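Local coordinates for putative hemin storage protein (Bordetella bronchiseptica, PDB 6AU1) that cleaves deacetylated poly-beta-1,6-N-acetylglucosamine through the glycoside hydrolase domain modelled here, an activity that can disrupt bacterial biofilms, at residues 65-69 / 99-105; 138-142 / 212-216. All coordinates share one frame; numbering follows the deposited sequence.

Contact 1 (65-69 / 99-105); sequences NRHLP and FSVPPGN
Two loops that follow neighbouring strands of the TIM-barrel domain meet here, H67 and L68 of the first lying against F99, V101, P102 and N105 of the second. The polar half of the contact is a single bent bond: N105 ND2 donates to H67 ND1 at 3.0 Å, with an N-H...N angle of only 136°. Amide and imidazole planes stand 73° apart; the acceptor lies in the amide plane, but the donor comes in far out of the ring plane. The N105 amide gets there because CG is anti to its backbone N (chi1 -174°), and its other end is held by A107 N, which donates to N105 OD1. A water reinforces the join, accepting from N105 ND2 at 2.8 Å and donating to H67 O at 2.9 Å. P102 CD packs 3.4 Å from that same H67 O. In the apolar half, L68 forks: CD1 rests 3.6 Å from V101 CG1, and CD2 meets the edge of the F99 ring, 3.9 Å from CD1 of F99. The backbone of H67 and L68 is shaped by N65, whose OD1 accepts from both their amides in an Asx turn and motif, the bond from L68 N being 2.8 Å and nearly straight. With ND1 accepting from N105 and NE2 bonded to E143 on helix 135-151, the imidazole is held at both nitrogens, consistent with a proton on NE2.

Contact 2 (138-142 / 212-216); sequences HRVIS and FTMHL
The H138 ring meets both F212 and H215. One of its faces takes F212 CE1, which sits 3.4 Å above the imidazole plane toward the rim; the planes are inclined at 54°, so the pair is oblique. H138 CE1 in turn stands over one face of the H215 ring, 3.5 Å from H215 CD2. The F212 ring has L216 CD1 over a face, with H138 NE2, 3.4 Å from F212 CD1, and I141 CB at its edge. At the edge of H215 lies S142 OG: H215 NE2 donates to it at 2.9 Å, in the ring plane, the imidazole being carried across by a CG anti to the backbone N (chi1 169°). Helices 135-151 and 195-223 of the TIM barrel precede and follow strand 156-159 in the sequence; their segments cross at -42° with axes 10.9 Å apart. S142 OG passes the bond on, donating to H138 O at 2.7 Å, and that carbonyl also accepts from S142 N from the opposite face of its plane. Deeper in, I141 CG2 rests against both F212 CZ, 3.7 Å away, and L216 CD2 at 4.0 Å, while L216 also packs on F159 of that strand.

Following the chain from the N terminus, contact 1 comes first: it closes the stretch that carries helix 75-86 and strand 89-94, bringing the loop after strand 43-47 to the loop after strand 89-94. Contact 2 opens only afterwards, spanning 69 residues that include strand 156-159, so the two run in series and neither nests in nor crosses the other. Helix 135-151 joins them, as V140 packs on H67, V101 and N105 of contact 1, and I141 reaches both F99 and the helix 195-223 side. Two barrel loops are thus tied, through one helix, to helix 195-223.

Contact 1 (65-69 / 99-105)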
loop_
_atom_site.group_PDB
_atom_site.type_symbol
_atom_site.label_atom_id
_atom_site.label_comp_id
_atom_site.label_asym_id
_atom_site.label_seq_id
_atom_site.Cartn_x
_atom_site.Cartn_y
_atom_site.Cartn_z
ATOM N N ASN A 65 -16.116 -4.618 -12.109
ATOM C CA ASN A 65 -14.970 -5.022 -12.908
ATOM C C ASN A 65 -15.210 -6.406 -13.499
ATOM O O ASN A 65 -16.164 -7.092 -13.118
ATOM C CB ASN A 65 -13.706 -5.022 -12.057
ATOM C CG ASN A 65 -13.691 -6.161 -11.078
ATOM O OD1 ASN A 65 -13.088 -7.195 -11.340
ATOM N ND2 ASN A 65 -14.406 -6.004 -9.968
ATOM N N ARG A 66 -14.333 -6.807 -14.413
ATOM C CA ARG A 66 -14.487 -8.042 -15.187
ATOM C C ARG A 66 -14.164 -9.341 -14.456
ATOM O O ARG A 66 -14.546 -10.420 -14.918
ATOM C CB ARG A 66 -13.579 -7.992 -16.413
ATOM C CG ARG A 66 -14.063 -7.163 -17.553
ATOM C CD ARG A 66 -12.908 -6.986 -18.520
ATOM N NE ARG A 66 -12.094 -5.829 -18.166
ATOM C CZ ARG A 66 -11.176 -5.300 -18.964
ATOM N NH1 ARG A 66 -10.504 -4.227 -18.576
ATOM N NH2 ARG A 66 -10.930 -5.852 -20.151
ATOM N N HIS A 67 -13.444 -9.247 -13.349
ATOM C CA HIS A 67 -12.773 -10.427 -12.807
ATOM C C HIS A 67 -13.194 -10.831 -11.394
ATOM O O HIS A 67 -13.339 -12.022 -11.114
ATOM C CB HIS A 67 -11.256 -10.210 -12.857
ATOM C CG HIS A 67 -10.718 -10.156 -14.252
ATOM N ND1 HIS A 67 -10.843 -11.206 -15.135
ATOM C CD2 HIS A 67 -10.087 -9.167 -14.927
ATOM C CE1 HIS A 67 -10.301 -10.870 -16.293
ATOM N NE2 HIS A 67 -9.828 -9.641 -16.190
ATOM N N LEU A 68 -13.392 -9.856 -10.511
ATOM C CA LEU A 68 -13.751 -10.149 -9.117
ATOM C C LEU A 68 -15.159 -9.684 -8.777
ATOM O O LEU A 68 -15.583 -8.619 -9.225
ATOM C CB LEU A 68 -12.762 -9.480 -8.150
ATOM C CG LEU A 68 -11.583 -10.312 -7.640
ATOM C CD1 LEU A 68 -10.779 -10.854 -8.783
ATOM C CD2 LEU A 68 -10.690 -9.478 -6.711
ATOM N N PRO A 69 -15.882 -10.468 -7.963
ATOM C CA PRO A 69 -17.187 -9.993 -7.488
ATOM C C PRO A 69 -17.053 -8.686 -6.726
ATOM O O PRO A 69 -16.013 -8.376 -6.145
ATOM C CB PRO A 69 -17.664 -11.113 -6.557
ATOM C CG PRO A 69 -16.892 -12.313 -6.958
ATOM C CD PRO A 69 -15.574 -11.825 -7.479
ATOM N N PHE A 99 -5.085 -10.752 -5.833
ATOM C CA PHE A 99 -6.461 -10.842 -6.304
ATOM C C PHE A 99 -6.818 -12.304 -6.402
ATOM O O PHE A 99 -6.244 -13.024 -7.219
ATOM C CB PHE A 99 -6.623 -10.148 -7.657
ATOM C CG PHE A 99 -6.270 -8.698 -7.622
ATOM C CD1 PHE A 99 -7.218 -7.751 -7.235
ATOM C CD2 PHE A 99 -4.983 -8.276 -7.945
ATOM C CE1 PHE A 99 -6.884 -6.395 -7.184
ATOM C CE2 PHE A 99 -4.644 -6.930 -7.900
ATOM C CZ PHE A 99 -5.601 -5.985 -7.519
ATOM N N SER A 100 -7.746 -12.746 -5.560
ATOM C CA SER A 100 -8.143 -14.151 -5.537
ATOM C C SER A 100 -9.300 -14.372 -6.507
ATOM O O SER A 100 -10.461 -14.465 -6.113
ATOM C CB SER A 100 -8.512 -14.578 -4.115
ATOM O OG SER A 100 -7.355 -14.536 -3.278
ATOM N N VAL A 101 -8.953 -14.430 -7.787
ATOM C CA VAL A 101 -9.902 -14.646 -8.857
ATOM C C VAL A 101 -10.585 -16.009 -8.713
ATOM O O VAL A 101 -10.033 -16.934 -8.114
ATOM C CB VAL A 101 -9.205 -14.556 -10.238
ATOM C CG1 VAL A 101 -8.621 -13.177 -10.441
ATOM C CG2 VAL A 101 -8.099 -15.621 -10.357
ATOM N N PRO A 102 -11.802 -16.130 -9.246
ATOM C CA PRO A 102 -12.529 -17.403 -9.146
ATOM C C PRO A 102 -11.951 -18.473 -10.061
ATOM O O PRO A 102 -11.276 -18.139 -11.030
ATOM C CB PRO A 102 -13.951 -17.033 -9.573
ATOM C CG PRO A 102 -13.807 -15.806 -10.393
ATOM C CD PRO A 102 -12.605 -15.063 -9.868
ATOM N N PRO A 103 -12.202 -19.755 -9.752
ATOM C CA PRO A 103 -11.768 -20.822 -10.658
ATOM C C PRO A 103 -12.304 -20.576 -12.071
ATOM O O PRO A 103 -13.413 -20.069 -12.222
ATOM C CB PRO A 103 -12.383 -22.084 -10.041
ATOM C CG PRO A 103 -12.597 -21.736 -8.601
ATOM C CD PRO A 103 -12.930 -20.277 -8.582
ATOM N N GLY A 104 -11.522 -20.894 -13.092
ATOM C CA GLY A 104 -11.975 -20.641 -14.448
ATOM C C GLY A 104 -11.491 -19.306 -14.987
ATOM O O GLY A 104 -11.461 -19.098 -16.198
ATOM N N ASN A 105 -11.128 -18.392 -14.093
ATOM C CA ASN A 105 -10.386 -17.202 -14.500
ATOM C C ASN A 105 -9.024 -17.646 -15.030
ATOM O O ASN A 105 -8.396 -18.519 -14.442
ATOM C CB ASN A 105 -10.216 -16.239 -13.329
ATOM C CG ASN A 105 -9.580 -14.922 -13.735
ATOM O OD1 ASN A 105 -8.363 -14.825 -13.878
ATOM N ND2 ASN A 105 -10.407 -13.898 -13.915
HETATM O O HOH W 1 -13.139 -13.990 -13.216
#

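Contact 2 (138-142 / 212-216)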
loop_
_atom_site.group_PDB
_atom_site.type_symbol
_atom_site.label_atom_id
_atom_site.label_comp_id
_atom_site.label_asym_id
_atom_site.label_seq_id
_atom_site.Cartn_x
_atom_site.Cartn_y
_atom_site.Cartn_z
ATOM N N HIS A 138 -0.563 -11.163 -15.292
ATOM C CA HIS A 138 -0.189 -9.799 -15.671
ATOM C C HIS A 138 -1.370 -9.084 -16.341
ATOM O O HIS A 138 -1.714 -7.939 -15.994
ATOM C CB HIS A 138 1.025 -9.862 -16.599
ATOM C CG HIS A 138 1.715 -8.555 -16.824
ATOM N ND1 HIS A 138 1.232 -7.597 -17.691
ATOM C CD2 HIS A 138 2.889 -8.078 -16.348
ATOM C CE1 HIS A 138 2.064 -6.568 -17.709
ATOM N NE2 HIS A 138 3.084 -6.842 -16.914
ATOM N N ARG A 139 -2.012 -9.772 -17.281
ATOM C CA ARG A 139 -3.125 -9.183 -18.017
ATOM C C ARG A 139 -4.344 -8.983 -17.123
ATOM O O ARG A 139 -5.011 -7.952 -17.200
ATOM C CB ARG A 139 -3.515 -10.052 -19.216
ATOM C CG ARG A 139 -4.610 -9.426 -20.084
ATOM C CD ARG A 139 -4.999 -10.347 -21.234
ATOM N NE ARG A 139 -5.705 -11.535 -20.757
ATOM C CZ ARG A 139 -5.158 -12.741 -20.637
ATOM N NH1 ARG A 139 -3.888 -12.937 -20.974
ATOM N NH2 ARG A 139 -5.887 -13.755 -20.186
ATOM N N VAL A 140 -4.641 -9.975 -16.285
ATOM C CA VAL A 140 -5.829 -9.895 -15.439
ATOM C C VAL A 140 -5.694 -8.730 -14.451
ATOM O O VAL A 140 -6.634 -7.945 -14.293
ATOM C CB VAL A 140 -6.086 -11.221 -14.686
ATOM C CG1 VAL A 140 -7.081 -11.010 -13.539
ATOM C CG2 VAL A 140 -6.594 -12.277 -15.656
ATOM N N ILE A 141 -4.527 -8.589 -13.824
ATOM C CA ILE A 141 -4.308 -7.459 -12.919
ATOM C C ILE A 141 -4.441 -6.142 -13.683
ATOM O O ILE A 141 -5.062 -5.187 -13.213
ATOM C CB ILE A 141 -2.927 -7.534 -12.238
ATOM C CG1 ILE A 141 -2.864 -8.765 -11.327
ATOM C CG2 ILE A 141 -2.667 -6.277 -11.422
ATOM C CD1 ILE A 141 -1.434 -9.103 -10.863
ATOM N N SER A 142 -3.846 -6.097 -14.865
ATOM C CA SER A 142 -3.939 -4.909 -15.712
ATOM C C SER A 142 -5.391 -4.527 -15.996
ATOM O O SER A 142 -5.750 -3.341 -16.002
ATOM C CB SER A 142 -3.184 -5.147 -17.017
ATOM O OG SER A 142 -1.797 -5.323 -16.746
ATOM N N PHE A 212 6.314 -3.020 -13.096
ATOM C CA PHE A 212 4.939 -3.504 -13.192
ATOM C C PHE A 212 3.977 -2.432 -12.700
ATOM O O PHE A 212 2.950 -2.168 -13.351
ATOM C CB PHE A 212 4.748 -4.800 -12.394
ATOM C CG PHE A 212 3.359 -5.370 -12.489
ATOM C CD1 PHE A 212 2.772 -5.604 -13.725
ATOM C CD2 PHE A 212 2.643 -5.669 -11.339
ATOM C CE1 PHE A 212 1.487 -6.136 -13.810
ATOM C CE2 PHE A 212 1.359 -6.203 -11.409
ATOM C CZ PHE A 212 0.781 -6.440 -12.646
ATOM N N THR A 213 4.301 -1.794 -11.573
ATOM C CA THR A 213 3.417 -0.727 -11.089
ATOM C C THR A 213 3.416 0.462 -12.043
ATOM O O THR A 213 2.422 1.167 -12.133
ATOM C CB THR A 213 3.771 -0.234 -9.666
ATOM O OG1 THR A 213 5.066 0.381 -9.653
ATOM C CG2 THR A 213 3.692 -1.393 -8.651
ATOM N N MET A 214 4.508 0.688 -12.773
ATOM C CA MET A 214 4.516 1.786 -13.750
ATOM C C MET A 214 3.617 1.448 -14.939
ATOM O O MET A 214 3.014 2.337 -15.532
ATOM C CB MET A 214 5.930 2.086 -14.230
ATOM C CG MET A 214 6.855 2.641 -13.147
ATOM S SD MET A 214 6.275 4.221 -12.475
ATOM C CE MET A 214 5.572 3.678 -10.923
ATOM N N HIS A 215 3.540 0.162 -15.284
ATOM C CA HIS A 215 2.605 -0.320 -16.305
ATOM C C HIS A 215 1.163 -0.056 -15.870
ATOM O O HIS A 215 0.358 0.453 -16.655
ATOM C CB HIS A 215 2.834 -1.819 -16.569
ATOM C CG HIS A 215 1.774 -2.474 -17.409
ATOM N ND1 HIS A 215 1.667 -2.277 -18.769
ATOM C CD2 HIS A 215 0.796 -3.356 -17.080
ATOM C CE1 HIS A 215 0.659 -2.992 -19.239
ATOM N NE2 HIS A 215 0.118 -3.660 -18.235
ATOM N N LEU A 216 0.851 -0.387 -14.618
ATOM C CA LEU A 216 -0.489 -0.157 -14.062
ATOM C C LEU A 216 -0.815 1.333 -14.030
ATOM O O LEU A 216 -1.927 1.748 -14.367
ATOM C CB LEU A 216 -0.603 -0.754 -12.657
ATOM C CG LEU A 216 -0.364 -2.270 -12.606
ATOM C CD1 LEU A 216 -0.341 -2.762 -11.171
ATOM C CD2 LEU A 216 -1.439 -3.000 -13.433
#